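Local coordinates for maltose-binding protein MalE1 (Thermotoga maritima, PDB 6DTU) that binds the malto-oligosaccharide maltotetraose and probably hands maltose-type sugars to a membrane transporter for uptake, at residues 111-117 with 242-248; 152-158 with 348-352; 211-215 with 226-232. All coordinates share one frame; numbering follows the deposited sequence.

Contact 1: residues 111-117 with 242-248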
loop_
_atom_site.group_PDB
_atom_site.type_symbol
_atom_site.label_atom_id
_atom_site.label_comp_id
_atom_site.label_asym_id
_atom_site.label_seq_id
_atom_site.Cartn_x
_atom_site.Cartn_y
_atom_site.Cartn_z
ATOM N N ILE A 111 -6.105 -2.666 1.078
ATOM C CA ILE A 111 -6.875 -2.141 2.204
ATOM C C ILE A 111 -8.220 -2.858 2.295
ATOM O O ILE A 111 -8.698 -3.466 1.335
ATOM C CB ILE A 111 -7.036 -0.609 2.180
ATOM C CG1 ILE A 111 -7.788 -0.115 0.947
ATOM C CG2 ILE A 111 -5.653 0.062 2.202
ATOM C CD1 ILE A 111 -7.782 1.429 0.809
ATOM N N ALA A 112 -8.805 -2.819 3.489
ATOM C CA ALA A 112 -10.038 -3.519 3.815
ATOM C C ALA A 112 -10.711 -2.782 4.962
ATOM O O ALA A 112 -10.178 -1.806 5.506
ATOM C CB ALA A 112 -9.768 -4.980 4.208
ATOM N N LEU A 113 -11.908 -3.225 5.325
ATOM C CA LEU A 113 -12.541 -2.696 6.523
ATOM C C LEU A 113 -11.926 -3.388 7.729
ATOM O O LEU A 113 -11.956 -4.617 7.835
ATOM C CB LEU A 113 -14.045 -2.929 6.503
ATOM C CG LEU A 113 -14.849 -2.362 7.660
ATOM C CD1 LEU A 113 -14.981 -0.866 7.512
ATOM C CD2 LEU A 113 -16.222 -3.036 7.636
ATOM N N ILE A 114 -11.315 -2.603 8.609
ATOM C CA ILE A 114 -10.828 -3.080 9.893
ATOM C C ILE A 114 -11.753 -2.492 10.942
ATOM O O ILE A 114 -12.011 -1.285 10.940
ATOM C CB ILE A 114 -9.379 -2.636 10.147
ATOM C CG1 ILE A 114 -8.485 -3.125 9.016
ATOM C CG2 ILE A 114 -8.884 -3.199 11.492
ATOM C CD1 ILE A 114 -7.098 -2.586 9.127
ATOM N N TYR A 115 -12.302 -3.338 11.800
ATOM C CA TYR A 115 -13.318 -2.856 12.722
ATOM C C TYR A 115 -13.060 -3.339 14.143
ATOM O O TYR A 115 -12.505 -4.419 14.364
ATOM C CB TYR A 115 -14.737 -3.231 12.235
ATOM C CG TYR A 115 -14.954 -4.735 12.123
ATOM C CD1 TYR A 115 -15.613 -5.432 13.131
ATOM C CD2 TYR A 115 -14.464 -5.459 11.030
ATOM C CE1 TYR A 115 -15.804 -6.805 13.047
ATOM C CE2 TYR A 115 -14.658 -6.839 10.927
ATOM C CZ TYR A 115 -15.335 -7.505 11.950
ATOM O OH TYR A 115 -15.531 -8.876 11.886
ATOM N N ASN A 116 -13.415 -2.496 15.114
ATOM C CA ASN A 116 -13.252 -2.800 16.535
ATOM C C ASN A 116 -14.510 -3.509 17.037
ATOM O O ASN A 116 -15.590 -2.910 17.086
ATOM C CB ASN A 116 -13.004 -1.504 17.309
ATOM C CG ASN A 116 -12.689 -1.734 18.780
ATOM O OD1 ASN A 116 -13.146 -2.695 19.386
ATOM N ND2 ASN A 116 -11.902 -0.834 19.355
ATOM N N LYS A 117 -14.359 -4.776 17.440
ATOM C CA LYS A 117 -15.518 -5.591 17.793
ATOM C C LYS A 117 -16.202 -5.117 19.066
ATOM O O LYS A 117 -17.356 -5.489 19.309
ATOM C CB LYS A 117 -15.126 -7.063 17.916
ATOM C CG LYS A 117 -14.738 -7.713 16.586
ATOM C CD LYS A 117 -14.243 -9.141 16.784
ATOM C CE LYS A 117 -13.835 -9.780 15.458
ATOM N NZ LYS A 117 -13.225 -11.133 15.661
ATOM N N ASP A 242 -9.551 -5.645 19.976
ATOM C CA ASP A 242 -10.232 -6.836 19.475
ATOM C C ASP A 242 -10.831 -6.472 18.121
ATOM O O ASP A 242 -12.003 -6.122 17.995
ATOM C CB ASP A 242 -11.293 -7.272 20.483
ATOM C CG ASP A 242 -11.977 -8.572 20.111
ATOM O OD1 ASP A 242 -11.517 -9.257 19.178
ATOM O OD2 ASP A 242 -12.970 -8.923 20.787
ATOM N N TYR A 243 -10.001 -6.568 17.083
ATOM C CA TYR A 243 -10.373 -6.138 15.745
ATOM C C TYR A 243 -10.742 -7.326 14.858
ATOM O O TYR A 243 -10.336 -8.472 15.087
ATOM C CB TYR A 243 -9.208 -5.384 15.087
ATOM C CG TYR A 243 -8.053 -6.315 14.831
ATOM C CD1 TYR A 243 -7.920 -6.967 13.618
ATOM C CD2 TYR A 243 -7.135 -6.590 15.828
ATOM C CE1 TYR A 243 -6.891 -7.865 13.401
ATOM C CE2 TYR A 243 -6.102 -7.462 15.620
ATOM C CZ TYR A 243 -5.983 -8.101 14.405
ATOM O OH TYR A 243 -4.950 -8.992 14.214
ATOM N N GLY A 244 -11.514 -7.019 13.809
ATOM C CA GLY A 244 -11.733 -7.940 12.716
ATOM C C GLY A 244 -11.361 -7.283 11.394
ATOM O O GLY A 244 -11.145 -6.068 11.317
ATOM N N VAL A 245 -11.243 -8.116 10.358
ATOM C CA VAL A 245 -10.964 -7.664 8.997
ATOM C C VAL A 245 -12.047 -8.213 8.075
ATOM O O VAL A 245 -12.356 -9.407 8.115
ATOM C CB VAL A 245 -9.568 -8.103 8.514
ATOM C CG1 VAL A 245 -9.311 -7.573 7.093
ATOM C CG2 VAL A 245 -8.479 -7.645 9.490
ATOM N N ALA A 246 -12.615 -7.347 7.242
ATOM C CA ALA A 246 -13.663 -7.717 6.305
ATOM C C ALA A 246 -13.486 -6.905 5.033
ATOM O O ALA A 246 -12.857 -5.841 5.054
ATOM C CB ALA A 246 -15.043 -7.423 6.914
ATOM N N PRO A 247 -14.012 -7.374 3.908
ATOM C CA PRO A 247 -14.007 -6.523 2.715
ATOM C C PRO A 247 -14.730 -5.208 2.978
ATOM O O PRO A 247 -15.634 -5.125 3.815
ATOM C CB PRO A 247 -14.740 -7.367 1.669
ATOM C CG PRO A 247 -14.562 -8.770 2.136
ATOM C CD PRO A 247 -14.554 -8.719 3.626
ATOM N N ILE A 248 -14.306 -4.173 2.259
ATOM C CA ILE A 248 -15.011 -2.895 2.343
ATOM C C ILE A 248 -16.459 -3.135 1.955
ATOM O O ILE A 248 -16.725 -3.923 1.022
ATOM C CB ILE A 248 -14.358 -1.854 1.426
ATOM C CG1 ILE A 248 -12.895 -1.636 1.831
ATOM C CG2 ILE A 248 -15.153 -0.534 1.420
ATOM C CD1 ILE A 248 -12.083 -0.867 0.785
HETATM O O HOH W 1 -14.982 -9.920 9.719
HETATM O O HOH W 2 -11.188 -3.840 21.207
HETATM O O HOH W 3 -12.573 -11.852 18.834
#

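Contact 2: residues 152-158 with 348-352. With GLC (alpha-D-glucopyranose), chain C; GLC (alpha-D-glucopyranose), chain B.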
loop_
_atom_site.group_PDB
_atom_site.type_symbol
_atom_site.label_atom_id
_atom_site.label_comp_id
_atom_site.label_asym_id
_atom_site.label_seq_id
_atom_site.Cartn_x
_atom_site.Cartn_y
_atom_site.Cartn_z
ATOM N N ALA A 152 -9.241 10.699 4.109
ATOM C CA ALA A 152 -10.321 11.152 3.231
ATOM C C ALA A 152 -9.831 11.808 1.946
ATOM O O ALA A 152 -10.535 11.777 0.923
ATOM C CB ALA A 152 -11.208 12.122 4.005
ATOM N N ALA A 153 -8.649 12.412 1.966
ATOM C CA ALA A 153 -8.161 13.195 0.837
ATOM C C ALA A 153 -7.015 12.518 0.110
ATOM O O ALA A 153 -6.369 13.140 -0.740
ATOM C CB ALA A 153 -7.734 14.583 1.314
ATOM N N GLU A 154 -6.771 11.256 0.412
ATOM C CA GLU A 154 -5.631 10.519 -0.114
ATOM C C GLU A 154 -6.147 9.505 -1.128
ATOM O O GLU A 154 -6.873 8.572 -0.766
ATOM C CB GLU A 154 -4.901 9.838 1.045
ATOM C CG GLU A 154 -3.468 9.504 0.765
ATOM C CD GLU A 154 -2.719 9.019 2.003
ATOM O OE1 GLU A 154 -3.187 9.238 3.154
ATOM O OE2 GLU A 154 -1.638 8.418 1.813
ATOM N N PHE A 155 -5.750 9.679 -2.388
ATOM C CA PHE A 155 -6.293 8.873 -3.485
ATOM C C PHE A 155 -6.179 7.373 -3.228
ATOM O O PHE A 155 -7.097 6.605 -3.549
ATOM C CB PHE A 155 -5.566 9.254 -4.775
ATOM C CG PHE A 155 -5.821 8.322 -5.940
ATOM C CD1 PHE A 155 -7.107 8.018 -6.346
ATOM C CD2 PHE A 155 -4.761 7.818 -6.676
ATOM C CE1 PHE A 155 -7.333 7.182 -7.417
ATOM C CE2 PHE A 155 -4.974 6.983 -7.763
ATOM C CZ PHE A 155 -6.266 6.667 -8.140
ATOM N N TYR A 156 -5.048 6.923 -2.679
ATOM C CA TYR A 156 -4.862 5.496 -2.455
ATOM C C TYR A 156 -6.012 4.892 -1.635
ATOM O O TYR A 156 -6.475 3.776 -1.919
ATOM C CB TYR A 156 -3.506 5.257 -1.798
ATOM C CG TYR A 156 -3.223 3.799 -1.496
ATOM C CD1 TYR A 156 -2.590 2.963 -2.427
ATOM C CD2 TYR A 156 -3.607 3.243 -0.277
ATOM C CE1 TYR A 156 -2.350 1.607 -2.142
ATOM C CE2 TYR A 156 -3.351 1.894 0.009
ATOM C CZ TYR A 156 -2.733 1.098 -0.935
ATOM O OH TYR A 156 -2.504 -0.210 -0.644
ATOM N N TYR A 157 -6.517 5.637 -0.651
ATOM C CA TYR A 157 -7.575 5.136 0.221
ATOM C C TYR A 157 -8.982 5.334 -0.337
ATOM O O TYR A 157 -9.912 4.632 0.091
ATOM C CB TYR A 157 -7.441 5.767 1.618
ATOM C CG TYR A 157 -6.167 5.311 2.271
ATOM C CD1 TYR A 157 -6.144 4.158 3.050
ATOM C CD2 TYR A 157 -4.967 5.990 2.069
ATOM C CE1 TYR A 157 -4.959 3.690 3.602
ATOM C CE2 TYR A 157 -3.803 5.541 2.627
ATOM C CZ TYR A 157 -3.807 4.400 3.402
ATOM O OH TYR A 157 -2.652 3.932 3.946
ATOM N N ILE A 158 -9.170 6.269 -1.273
ATOM C CA ILE A 158 -10.462 6.473 -1.920
ATOM C C ILE A 158 -10.574 5.656 -3.203
ATOM O O ILE A 158 -11.683 5.465 -3.723
ATOM C CB ILE A 158 -10.642 7.978 -2.178
ATOM C CG1 ILE A 158 -10.446 8.774 -0.881
ATOM C CG2 ILE A 158 -12.020 8.312 -2.777
ATOM C CD1 ILE A 158 -11.320 8.309 0.255
ATOM N N LEU A 348 -8.771 15.441 -4.371
ATOM C CA LEU A 348 -9.593 14.998 -3.250
ATOM C C LEU A 348 -9.543 15.985 -2.099
ATOM O O LEU A 348 -10.554 16.156 -1.407
ATOM C CB LEU A 348 -9.169 13.605 -2.777
ATOM C CG LEU A 348 -9.428 12.572 -3.870
ATOM C CD1 LEU A 348 -8.975 11.216 -3.385
ATOM C CD2 LEU A 348 -10.886 12.554 -4.295
ATOM N N ASN A 349 -8.406 16.665 -1.895
ATOM C CA ASN A 349 -8.350 17.718 -0.883
ATOM C C ASN A 349 -9.368 18.811 -1.174
ATOM O O ASN A 349 -10.053 19.293 -0.261
ATOM C CB ASN A 349 -6.941 18.306 -0.790
ATOM C CG ASN A 349 -6.864 19.481 0.175
ATOM O OD1 ASN A 349 -7.255 20.598 -0.169
ATOM N ND2 ASN A 349 -6.329 19.249 1.352
ATOM N N LEU A 350 -9.471 19.225 -2.440
ATOM C CA LEU A 350 -10.457 20.237 -2.805
ATOM C C LEU A 350 -11.871 19.759 -2.541
ATOM O O LEU A 350 -12.706 20.518 -2.038
ATOM C CB LEU A 350 -10.311 20.585 -4.280
ATOM C CG LEU A 350 -8.993 21.241 -4.677
ATOM C CD1 LEU A 350 -8.976 21.483 -6.174
ATOM C CD2 LEU A 350 -8.873 22.547 -3.903
ATOM N N VAL A 351 -12.159 18.496 -2.857
ATOM C CA VAL A 351 -13.513 17.980 -2.694
ATOM C C VAL A 351 -13.898 17.929 -1.220
ATOM O O VAL A 351 -14.969 18.402 -0.824
ATOM C CB VAL A 351 -13.651 16.602 -3.365
ATOM C CG1 VAL A 351 -14.995 15.983 -2.995
ATOM C CG2 VAL A 351 -13.520 16.721 -4.885
ATOM N N VAL A 352 -13.045 17.330 -0.383
ATOM C CA VAL A 352 -13.436 17.181 1.013
ATOM C C VAL A 352 -13.490 18.506 1.742
ATOM O O VAL A 352 -14.125 18.601 2.799
ATOM C CB VAL A 352 -12.614 16.143 1.806
ATOM C CG1 VAL A 352 -12.745 14.766 1.197
ATOM C CG2 VAL A 352 -11.171 16.577 1.895
HETATM C C1 GLC C . 0.565 1.858 2.405
HETATM C C2 GLC C . 0.714 1.090 1.143
HETATM C C3 GLC C . 1.380 1.884 0.115
HETATM C C4 GLC C . 0.626 3.167 -0.166
HETATM C C5 GLC C . 0.403 3.999 1.134
HETATM C C6 GLC C . -0.520 5.081 0.950
HETATM O O2 GLC C . 1.576 -0.048 1.437
HETATM O O3 GLC C . 1.416 1.148 -1.164
HETATM O O4 GLC C . 1.415 4.024 -1.063
HETATM O O5 GLC C . -0.240 3.053 2.140
HETATM O O6 GLC C . -0.421 5.952 2.065
HETATM C C1 GLC B . 0.958 4.155 -2.372
HETATM C C2 GLC B . 2.106 4.053 -3.296
HETATM C C3 GLC B . 3.094 5.156 -3.079
HETATM C C4 GLC B . 2.485 6.490 -3.265
HETATM C C5 GLC B . 1.279 6.676 -2.310
HETATM C C6 GLC B . 0.577 7.865 -2.567
HETATM O O2 GLC B . 2.776 2.781 -3.066
HETATM O O3 GLC B . 4.211 5.000 -4.011
HETATM O O4 GLC B . 3.494 7.488 -2.945
HETATM O O5 GLC B . 0.307 5.474 -2.525
HETATM O O6 GLC B . -0.464 7.975 -1.619
#

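Contact 3: residues 211-215 with 226-232. With GLC (alpha-D-glucopyranose), chain D; GLC (alpha-D-glucopyranose), chain C.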
loop_
_atom_site.group_PDB
_atom_site.type_symbol
_atom_site.label_atom_id
_atom_site.label_comp_id
_atom_site.label_asym_id
_atom_site.label_seq_id
_atom_site.Cartn_x
_atom_site.Cartn_y
_atom_site.Cartn_z
ATOM N N TYR A 211 -4.125 9.787 7.380
ATOM C CA TYR A 211 -3.673 8.469 7.804
ATOM C C TYR A 211 -3.401 8.428 9.305
ATOM O O TYR A 211 -3.820 7.496 10.001
ATOM C CB TYR A 211 -2.440 8.026 6.992
ATOM C CG TYR A 211 -2.091 6.599 7.359
ATOM C CD1 TYR A 211 -2.720 5.528 6.732
ATOM C CD2 TYR A 211 -1.222 6.323 8.395
ATOM C CE1 TYR A 211 -2.462 4.206 7.107
ATOM C CE2 TYR A 211 -0.989 5.012 8.802
ATOM C CZ TYR A 211 -1.623 3.971 8.150
ATOM O OH TYR A 211 -1.379 2.690 8.551
ATOM N N GLN A 212 -2.641 9.399 9.811
ATOM C CA GLN A 212 -2.256 9.394 11.219
ATOM C C GLN A 212 -3.469 9.421 12.143
ATOM O O GLN A 212 -3.498 8.712 13.155
ATOM C CB GLN A 212 -1.305 10.555 11.494
ATOM C CG GLN A 212 -0.559 10.529 12.818
ATOM C CD GLN A 212 -1.435 10.953 13.963
ATOM O OE1 GLN A 212 -2.270 11.855 13.831
ATOM N NE2 GLN A 212 -1.252 10.305 15.099
ATOM N N ILE A 213 -4.475 10.247 11.826
ATOM C CA ILE A 213 -5.682 10.283 12.650
ATOM C C ILE A 213 -6.383 8.928 12.619
ATOM O O ILE A 213 -6.778 8.389 13.655
ATOM C CB ILE A 213 -6.620 11.423 12.205
ATOM C CG1 ILE A 213 -6.004 12.792 12.555
ATOM C CG2 ILE A 213 -8.016 11.226 12.822
ATOM C CD1 ILE A 213 -6.634 13.984 11.805
ATOM N N MET A 214 -6.531 8.346 11.426
ATOM C CA MET A 214 -7.195 7.051 11.329
ATOM C C MET A 214 -6.456 5.992 12.137
ATOM O O MET A 214 -7.053 5.261 12.944
ATOM C CB MET A 214 -7.243 6.627 9.863
ATOM C CG MET A 214 -7.580 5.142 9.730
ATOM S SD MET A 214 -7.668 4.524 8.052
ATOM C CE MET A 214 -5.992 4.841 7.446
ATOM N N ASP A 215 -5.150 5.895 11.920
ATOM C CA ASP A 215 -4.351 4.839 12.514
ATOM C C ASP A 215 -4.293 4.985 14.031
ATOM O O ASP A 215 -4.513 4.012 14.762
ATOM C CB ASP A 215 -2.954 4.948 11.904
ATOM C CG ASP A 215 -2.103 3.700 12.105
ATOM O OD1 ASP A 215 -2.630 2.578 12.044
ATOM O OD2 ASP A 215 -0.889 3.856 12.270
ATOM N N ILE A 226 -12.439 1.462 10.269
ATOM C CA ILE A 226 -11.546 2.177 9.369
ATOM C C ILE A 226 -11.369 1.399 8.073
ATOM O O ILE A 226 -11.719 0.221 7.966
ATOM C CB ILE A 226 -10.170 2.469 9.997
ATOM C CG1 ILE A 226 -9.434 1.160 10.294
ATOM C CG2 ILE A 226 -10.333 3.342 11.244
ATOM C CD1 ILE A 226 -8.037 1.395 10.846
ATOM N N ILE A 227 -10.833 2.084 7.069
ATOM C CA ILE A 227 -10.361 1.426 5.856
ATOM C C ILE A 227 -8.850 1.578 5.801
ATOM O O ILE A 227 -8.331 2.677 5.582
ATOM C CB ILE A 227 -11.039 1.957 4.588
ATOM C CG1 ILE A 227 -12.525 1.600 4.625
ATOM C CG2 ILE A 227 -10.405 1.291 3.373
ATOM C CD1 ILE A 227 -13.324 2.135 3.433
ATOM N N ASN A 228 -8.144 0.467 6.007
ATOM C CA ASN A 228 -6.692 0.477 6.116
ATOM C C ASN A 228 -6.181 -0.915 5.765
ATOM O O ASN A 228 -6.958 -1.850 5.577
ATOM C CB ASN A 228 -6.264 0.866 7.534
ATOM C CG ASN A 228 -4.842 1.393 7.602
ATOM O OD1 ASN A 228 -4.141 1.494 6.599
ATOM N ND2 ASN A 228 -4.417 1.751 8.801
ATOM N N GLY A 229 -4.855 -1.044 5.694
ATOM C CA GLY A 229 -4.232 -2.252 5.211
ATOM C C GLY A 229 -3.596 -3.110 6.282
ATOM O O GLY A 229 -3.528 -2.754 7.460
ATOM N N PRO A 230 -3.065 -4.259 5.865
ATOM C CA PRO A 230 -2.564 -5.241 6.834
ATOM C C PRO A 230 -1.303 -4.800 7.556
ATOM O O PRO A 230 -0.967 -5.375 8.596
ATOM C CB PRO A 230 -2.351 -6.502 5.976
ATOM C CG PRO A 230 -2.068 -5.944 4.586
ATOM C CD PRO A 230 -2.954 -4.716 4.474
ATOM N N TRP A 231 -0.586 -3.817 7.014
ATOM C CA TRP A 231 0.548 -3.222 7.704
ATOM C C TRP A 231 0.162 -2.603 9.035
ATOM O O TRP A 231 1.043 -2.343 9.852
ATOM C CB TRP A 231 1.155 -2.118 6.825
ATOM C CG TRP A 231 0.159 -1.079 6.365
ATOM C CD1 TRP A 231 -0.280 0.002 7.072
ATOM C CD2 TRP A 231 -0.531 -1.037 5.104
ATOM N NE1 TRP A 231 -1.186 0.715 6.335
ATOM C CE2 TRP A 231 -1.370 0.095 5.124
ATOM C CE3 TRP A 231 -0.538 -1.861 3.973
ATOM C CZ2 TRP A 231 -2.197 0.445 4.045
ATOM C CZ3 TRP A 231 -1.350 -1.509 2.902
ATOM C CH2 TRP A 231 -2.185 -0.379 2.956
ATOM N N ALA A 232 -1.119 -2.338 9.274
ATOM C CA ALA A 232 -1.533 -1.642 10.483
ATOM C C ALA A 232 -1.928 -2.568 11.627
ATOM O O ALA A 232 -2.037 -2.098 12.766
ATOM C CB ALA A 232 -2.687 -0.692 10.156
HETATM C C1 GLC D . 3.736 1.876 6.569
HETATM C C2 GLC D . 3.674 0.719 5.653
HETATM C C3 GLC D . 3.369 1.126 4.269
HETATM C C4 GLC D . 2.094 1.892 4.201
HETATM C C5 GLC D . 2.192 3.172 5.073
HETATM C C6 GLC D . 0.977 3.850 5.227
HETATM O O1 GLC D . 4.810 2.694 6.232
HETATM O O2 GLC D . 4.975 0.052 5.721
HETATM O O3 GLC D . 3.280 -0.114 3.477
HETATM O O4 GLC D . 1.828 2.282 2.827
HETATM O O5 GLC D . 2.522 2.665 6.486
HETATM O O6 GLC D . 1.223 5.078 5.921
HETATM C C1 GLC C . 0.565 1.858 2.405
HETATM C C2 GLC C . 0.714 1.090 1.143
HETATM C C3 GLC C . 1.380 1.884 0.115
HETATM C C4 GLC C . 0.626 3.167 -0.166
HETATM C C5 GLC C . 0.403 3.999 1.134
HETATM C C6 GLC C . -0.520 5.081 0.950
HETATM O O2 GLC C . 1.576 -0.048 1.437
HETATM O O3 GLC C . 1.416 1.148 -1.164
HETATM O O4 GLC C . 1.415 4.024 -1.063
HETATM O O5 GLC C . -0.240 3.053 2.140
HETATM O O6 GLC C . -0.421 5.952 2.065
HETATM O O HOH W 4 -0.843 0.525 12.894
#

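Contact 1: residues 111-117 with 242-248
Tyr115 O is gripped twice from the neighbouring strand: Gly244 N donates to it at 2.8 Å, and Tyr243 CA brings a C-H to the same oxygen at 3.1 Å. This is an antiparallel strand pair in the four-stranded mixed sheet of a solute-binding protein, with 243-246 lying as an outermost strand beside 112-116. Tyr115 and Gly244 form a hydrogen-bonded pair, closed by Tyr115 N to Gly244 O. Leu113 and Ala246 make the next one; there Leu113 N reaches Ala246 O at 2.8 Å, although the N-H points only moderately well at it (135°).

Leu113, Tyr115 and Ala246 turn their side chains to one face, and Ile114, Val245, Asn116 and Tyr243 to the other. On the latter, helix 316-326 covers Val245 with Phe321 and takes the Tyr243 hydroxyl through Asp317. On the former, Tyr115 has CG between its backbone N and carbonyl carbon (chi1 61°), which brings the ring across to the partner strand. Gly244 CA sits over one face of the ring in a CH-pi contact, 3.9 Å from the ring centroid, and the ring takes up the place a beta carbon there would need.

Past the strand ends Lys117 N still bonds to Asp242 O at 2.8 Å. Their side chains cross at about a right angle; Lys117 NZ and Asp242 OD1, 4.3 Å apart, are too distant for a salt bridge. At this end, a water accepts from Asp242 N and donates to Asn116 OD1, which also takes the Asp118 N-H.

Contact 2: residues 152-158 with 348-352
Leu348 drives one branch into the start of helix 155-164: its CD1 lies 3.6 Å from Phe155 CA and 3.8 Å from Ile158 CG1. With CG beside the backbone N (chi1 -65°) and CD1 at the far end of the chain, it slides past Ile158 in the opposite direction. Nearer the backbone, Leu348 CB rests on Ala153 O. The methyl of Ala153 packs on helix 341-352, its CB 3.9 Å from Asn349 CA. One turn on, Val352 straddles the loop, CG1 against Ala152 and CG2 on Ala153 CB.

The next shell sets the helix start in place. Glu154 is the N-cap residue, and its carbonyl O accepts from both Tyr157 N and Ile158 N. Phe155 N is taken by Asn345 OD1, a side chain of the same helix that carries Leu348. Leu196 of helix 187-201 covers both Ile158 and Val352.

Away from this apolar seam, the same turn faces the sugar. Glu154 runs out extended, so that its OE2 accepts from O6 of the chain C glucose at 2.8 Å, while OE1 is held by Ser151 OG. The Tyr156 ring lies beneath that glucose, whose C4 is 3.8 Å above the plane and over the centre. Tyr157 presents its ring edge to Glu154 OE2 and its face to Tyr156 CD2.

Between the two segments the packing is apolar and depends on fit, with Ala152 O buried without a partner in the model. Directional bonds hold the helix start instead, and the Glu154 carboxylate is shared between Ser151 and the sugar hydroxyl.

Contact 3: residues 211-215 with 226-232
Tyr211 OH collects two N-H groups from segment 226-232. Asn228 ND2 donates at 3.2 Å, nearly straight (163°) and with the oxygen in the amide plane; Trp231 NE1 adds a weak bond at 3.0 Å. Tyr211 has CG anti to its N (chi1 -174°), which carries the ring out from helix 211-219 to cross the Asn228 amide at about a right angle. The other ND2 partner is Tyr236 OH.

Met214, on the same helix, packs against strand 223-228. Its extended part lays CG on Ile226 CG2 at 3.6 Å, and the bend at chi3 (61°) turns CE onto Asn228 CG. SD lies 3.2 Å from Ile227 O, an oxygen hydrogen-bonded to Thr150 OG1.

Trp231 sits with its indole sandwiched: Gly229 CA is 3.4 Å above one face, and over the opposite face lie C1 of the chain C glucose and C4 of the chain D glucose. With a leucine in place of Trp231, Tyr211 OH would lose its indole donor and the two glucoses would probably lose the flat surface they rest on. O6 of the chain D glucose also lies over the Tyr211 ring. Tyr211 and Trp231 thus give ring faces to the glucoses, while the phenol OH and indole NE1 meet each other, the OH also taking Asn228.

Overall arrangement
Contacts 1 and 3 share one sheet, their centres 10 Å apart: Ile114 O and Ile226 N, at 2.9 Å, probably form a hydrogen bond between neighbouring strands. Just before strand 112-116, Ile111 packs on the pocket wall, its CG2 lying 3.6 Å from Trp231 CH2 of contact 3 and 3.7 Å from Tyr156 CE2 of contact 2. Contact 2 is about 21 Å from contact 1 and 15 Å from contact 3, between centres, yet its helix start touches both. Tyr157 OH comes 3.2 Å from Tyr211 CE1. Contacts 2 and 3 meet at the chain C glucose, which Tyr156 and Trp231 both approach with ring faces; segments 152-158, 211-215 and 226-232 each bring an aromatic side chain to the bound maltotetraose.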